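Local coordinates for DNA damage response protein Rtt109, putative (Neosartorya fumigata, PDB 5ZB9), which probably acetylates lysines of histone H3, using acetyl-CoA as the acetyl donor, at residues Ser293-Ser296 / Leu297-Trp301; Leu120-Leu123 / Val124-Gln128. All coordinates share one frame; numbering follows the deposited sequence.

In the fold
The two contacts come in series along the chain, interaction 2 first, and lie on opposite sides of the chain's centre, 33 Å apart between their centres and about 18 Å between nearest atoms. Interaction 2 belongs to helix 111-127, the crossover between the parallel strands 86-96 and 133-140 of the mixed central sheet; the same helix packs on helix 162-177. Interaction 1 lies farther out, where a loop turns into helix 297-304 beside helix 266-272. Interaction 2 thus sits in the core near the CoA site, the Leu120 side chain about 8 Å from that of Trp168, though CoA is not bound here, while interaction 1 is structural packing away from that site.

Interaction 1 (Ser293-Ser296 / Leu297-Trp301)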
loop_
_atom_site.group_PDB
_atom_site.type_symbol
_atom_site.label_atom_id
_atom_site.label_comp_id
_atom_site.label_asym_id
_atom_site.label_seq_id
_atom_site.Cartn_x
_atom_site.Cartn_y
_atom_site.Cartn_z
ATOM N N SER A 293 -16.869 8.040 -22.958
ATOM C CA SER A 293 -17.966 7.464 -22.189
ATOM C C SER A 293 -18.038 7.935 -20.735
ATOM O O SER A 293 -19.068 7.766 -20.094
ATOM C CB SER A 293 -17.875 5.942 -22.224
ATOM O OG SER A 293 -16.667 5.493 -21.645
ATOM N N VAL A 294 -16.960 8.516 -20.212
ATOM C CA VAL A 294 -16.956 9.008 -18.830
ATOM C C VAL A 294 -16.527 10.474 -18.772
ATOM O O VAL A 294 -15.445 10.826 -19.255
ATOM C CB VAL A 294 -16.024 8.166 -17.922
ATOM C CG1 VAL A 294 -15.810 8.858 -16.581
ATOM C CG2 VAL A 294 -16.587 6.770 -17.719
ATOM N N LYS A 295 -17.361 11.315 -18.159
ATOM C CA LYS A 295 -17.191 12.768 -18.244
ATOM C C LYS A 295 -16.754 13.448 -16.950
ATOM O O LYS A 295 -16.324 14.600 -16.967
ATOM C CB LYS A 295 -18.493 13.412 -18.729
ATOM C CG LYS A 295 -18.908 12.987 -20.133
ATOM C CD LYS A 295 -17.823 13.339 -21.139
ATOM C CE LYS A 295 -18.209 12.957 -22.562
ATOM N NZ LYS A 295 -17.217 13.516 -23.533
ATOM N N SER A 296 -16.865 12.749 -15.829
ATOM C CA SER A 296 -16.462 13.314 -14.550
ATOM C C SER A 296 -15.881 12.258 -13.621
ATOM O O SER A 296 -16.015 11.050 -13.865
ATOM C CB SER A 296 -17.647 13.975 -13.868
ATOM O OG SER A 296 -18.536 12.984 -13.386
ATOM N N LEU A 297 -15.255 12.721 -12.543
ATOM C CA LEU A 297 -14.709 11.826 -11.533
ATOM C C LEU A 297 -15.825 11.026 -10.861
ATOM O O LEU A 297 -15.695 9.821 -10.645
ATOM C CB LEU A 297 -13.915 12.621 -10.500
ATOM C CG LEU A 297 -13.124 11.809 -9.480
ATOM C CD1 LEU A 297 -12.345 10.691 -10.169
ATOM C CD2 LEU A 297 -12.198 12.727 -8.706
ATOM N N ALA A 298 -16.927 11.699 -10.549
ATOM C CA ALA A 298 -18.102 11.040 -9.979
ATOM C C ALA A 298 -18.584 9.901 -10.869
ATOM O O ALA A 298 -18.976 8.837 -10.389
ATOM C CB ALA A 298 -19.223 12.052 -9.766
ATOM N N GLN A 299 -18.546 10.131 -12.175
ATOM C CA GLN A 299 -19.044 9.158 -13.134
ATOM C C GLN A 299 -18.050 8.005 -13.308
ATOM O O GLN A 299 -18.436 6.877 -13.625
ATOM C CB GLN A 299 -19.328 9.845 -14.468
ATOM C CG GLN A 299 -20.312 9.111 -15.351
ATOM C CD GLN A 299 -20.496 9.774 -16.715
ATOM O OE1 GLN A 299 -20.051 10.909 -16.945
ATOM N NE2 GLN A 299 -21.153 9.059 -17.630
ATOM N N PHE A 300 -16.768 8.292 -13.093
ATOM C CA PHE A 300 -15.739 7.254 -13.088
ATOM C C PHE A 300 -16.000 6.218 -11.986
ATOM O O PHE A 300 -15.966 5.017 -12.247
ATOM C CB PHE A 300 -14.343 7.886 -12.926
ATOM C CG PHE A 300 -13.225 6.882 -12.761
ATOM C CD1 PHE A 300 -12.633 6.293 -13.867
ATOM C CD2 PHE A 300 -12.762 6.537 -11.498
ATOM C CE1 PHE A 300 -11.611 5.369 -13.718
ATOM C CE2 PHE A 300 -11.738 5.615 -11.343
ATOM C CZ PHE A 300 -11.161 5.033 -12.454
ATOM N N TRP A 301 -16.274 6.672 -10.762
ATOM C CA TRP A 301 -16.526 5.733 -9.667
ATOM C C TRP A 301 -17.822 4.951 -9.893
ATOM O O TRP A 301 -17.915 3.770 -9.533
ATOM C CB TRP A 301 -16.573 6.446 -8.306
ATOM C CG TRP A 301 -15.260 7.045 -7.884
ATOM C CD1 TRP A 301 -15.014 8.357 -7.612
ATOM C CD2 TRP A 301 -14.010 6.359 -7.702
ATOM N NE1 TRP A 301 -13.693 8.534 -7.272
ATOM C CE2 TRP A 301 -13.053 7.325 -7.324
ATOM C CE3 TRP A 301 -13.607 5.024 -7.824
ATOM C CZ2 TRP A 301 -11.721 7.001 -7.066
ATOM C CZ3 TRP A 301 -12.282 4.703 -7.569
ATOM C CH2 TRP A 301 -11.357 5.688 -7.193
#
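Gln299 reaches back from the first turn of helix 297-304 to the loop that leads into it, while Ser296 caps that turn as its N-cap residue. From CB outward, the glutamine side chain meets a series of partners. Gln299 CB lies 3.4 Å from Ser296 OG and is also near CG1 of Val294. With CG anti to the backbone N (chi1 -158°) and an extended chain beyond it, the amide is carried alongside the side chain of Lys295, the two pointing the same way. Gln299 CD comes to 3.8 Å from Lys295 N. At the tip, OE1 of Gln299 accepts a hydrogen bond from Lys295 N at 3.0 Å; the donor stands above the carbonyl plane, 58° out of it, rather than on a lone pair. Gln299 NE2 is 3.5 Å from Ser293 O, at too poor an angle for a hydrogen bond. Glutamine suits this place because its chain is long enough to bring an acceptor to a backbone N-H ahead of the helix.

Serine suits the N-cap because its short hydroxyl can turn back on the helix start: OG of Ser296 accepts from Gln299 N at 3.1 Å. Ser296 O, 3.0 Å from Phe300 N, takes an i to i+4 bond of the first turn, and a weak one from Gln299 N. Lys295 NZ bonds back to Trp291 O within the same loop, whereas Ser293 OG bonds to Glu274, just past helix 266-272.

The apolar part of the contact is Val294 against Phe300. Both pack on Leu271 of helix 266-272, and the Phe300 ring also meets that of Phe267. Val294 CG1, anti to its own backbone nitrogen (chi1 168°), sits 3.7 Å from Phe300 N and 4.1 Å from Phe300 CB.

Interaction 2 (Leu120-Leu123 / Val124-Gln128); sequences LSFL and VQTHQ
Helix 111-127 is the crossover helix of a beta-alpha-beta unit between strands 86-96 and 133-140, and near its C-terminal end Thr126 folds back on Phe122, one turn earlier. With chi1 at 62°, Thr126 OG1 is turned back over the helix backbone and donates to Phe122 O at 3.1 Å. Thr126 N donates to Phe122 O at 3.2 Å, from the opposite face of the carbonyl plane. The methyl Thr126 CG2 is thereby left to lie over one face of the Phe122 ring, offset toward its rim, in a CH-pi contact 4.3 Å from the centroid. Threonine thus serves as both donor and apolar cover.

The His127 ring presents an edge to Leu123 O, which lies in the ring plane 2.9 Å from His127 CD2, while the ring meets His55 nearly at right angles. On the sheet side, Leu123 and Val124 pack on Ile89, as suits branched apolar residues; Leu120 packs on helix 162-177, and the CG of the exposed Gln125 rests 3.2 Å from Ser121 O.

Two donors from one residue therefore satisfy a buried carbonyl, and the hydroxyl bond fixes the threonine's rotation, holding its methyl against the ring.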
loop_
_atom_site.group_PDB
_atom_site.type_symbol
_atom_site.label_atom_id
_atom_site.label_comp_id
_atom_site.label_asym_id
_atom_site.label_seq_id
_atom_site.Cartn_x
_atom_site.Cartn_y
_atom_site.Cartn_z
ATOM N N LEU A 120 4.148 -1.410 7.464
ATOM C CA LEU A 120 3.646 -0.125 6.972
ATOM C C LEU A 120 4.006 1.022 7.920
ATOM O O LEU A 120 4.491 2.063 7.480
ATOM C CB LEU A 120 2.135 -0.186 6.767
ATOM C CG LEU A 120 1.658 -1.075 5.612
ATOM C CD1 LEU A 120 0.144 -1.132 5.533
ATOM C CD2 LEU A 120 2.228 -0.569 4.295
ATOM N N SER A 121 3.771 0.823 9.215
ATOM C CA SER A 121 4.174 1.789 10.236
ATOM C C SER A 121 5.640 2.165 10.089
ATOM O O SER A 121 6.004 3.342 10.101
ATOM C CB SER A 121 3.942 1.226 11.641
ATOM O OG SER A 121 2.922 1.939 12.308
ATOM N N PHE A 122 6.474 1.143 9.945
ATOM C CA PHE A 122 7.906 1.322 9.771
ATOM C C PHE A 122 8.225 2.191 8.564
ATOM O O PHE A 122 9.019 3.124 8.664
ATOM C CB PHE A 122 8.582 -0.041 9.638
ATOM C CG PHE A 122 10.031 0.035 9.275
ATOM C CD1 PHE A 122 10.977 0.396 10.219
ATOM C CD2 PHE A 122 10.453 -0.269 7.996
ATOM C CE1 PHE A 122 12.314 0.463 9.892
ATOM C CE2 PHE A 122 11.790 -0.203 7.667
ATOM C CZ PHE A 122 12.718 0.163 8.619
ATOM N N LEU A 123 7.598 1.898 7.425
ATOM C CA LEU A 123 7.893 2.631 6.198
ATOM C C LEU A 123 7.387 4.072 6.282
ATOM O O LEU A 123 7.980 4.974 5.694
ATOM C CB LEU A 123 7.290 1.915 4.984
ATOM C CG LEU A 123 7.822 0.498 4.723
ATOM C CD1 LEU A 123 7.019 -0.214 3.638
ATOM C CD2 LEU A 123 9.314 0.511 4.376
ATOM N N VAL A 124 6.297 4.291 7.016
ATOM C CA VAL A 124 5.784 5.643 7.203
ATOM C C VAL A 124 6.740 6.486 8.048
ATOM O O VAL A 124 7.055 7.620 7.685
ATOM C CB VAL A 124 4.398 5.641 7.869
ATOM C CG1 VAL A 124 4.028 7.044 8.322
ATOM C CG2 VAL A 124 3.349 5.086 6.912
ATOM N N GLN A 125 7.208 5.926 9.164
ATOM C CA GLN A 125 8.152 6.622 10.040
ATOM C C GLN A 125 9.417 7.036 9.302
ATOM O O GLN A 125 9.944 8.118 9.533
ATOM C CB GLN A 125 8.533 5.751 11.243
ATOM C CG GLN A 125 7.355 5.366 12.136
ATOM C CD GLN A 125 7.726 4.322 13.184
ATOM O OE1 GLN A 125 8.888 4.213 13.585
ATOM N NE2 GLN A 125 6.739 3.547 13.625
ATOM N N THR A 126 9.892 6.182 8.403
ATOM C CA THR A 126 11.190 6.397 7.774
ATOM C C THR A 126 11.127 7.120 6.435
ATOM O O THR A 126 12.164 7.418 5.857
ATOM C CB THR A 126 11.931 5.060 7.550
ATOM O OG1 THR A 126 11.174 4.237 6.662
ATOM C CG2 THR A 126 12.128 4.318 8.857
ATOM N N HIS A 127 9.933 7.399 5.926
ATOM C CA HIS A 127 9.826 8.061 4.627
ATOM C C HIS A 127 9.048 9.353 4.728
ATOM O O HIS A 127 8.941 10.109 3.762
ATOM C CB HIS A 127 9.194 7.123 3.597
ATOM C CG HIS A 127 10.071 5.966 3.255
ATOM N ND1 HIS A 127 10.899 5.959 2.154
ATOM C CD2 HIS A 127 10.303 4.804 3.906
ATOM C CE1 HIS A 127 11.579 4.828 2.125
ATOM N NE2 HIS A 127 11.236 4.108 3.177
ATOM N N GLN A 128 8.519 9.597 5.916
ATOM C CA GLN A 128 7.897 10.867 6.247
ATOM C C GLN A 128 8.887 12.021 6.076
ATOM O O GLN A 128 9.947 12.024 6.681
ATOM C CB GLN A 128 7.371 10.824 7.682
ATOM C CG GLN A 128 6.661 12.082 8.119
ATOM C CD GLN A 128 5.410 12.331 7.318
ATOM O OE1 GLN A 128 5.431 13.056 6.319
ATOM N NE2 GLN A 128 4.304 11.729 7.750
#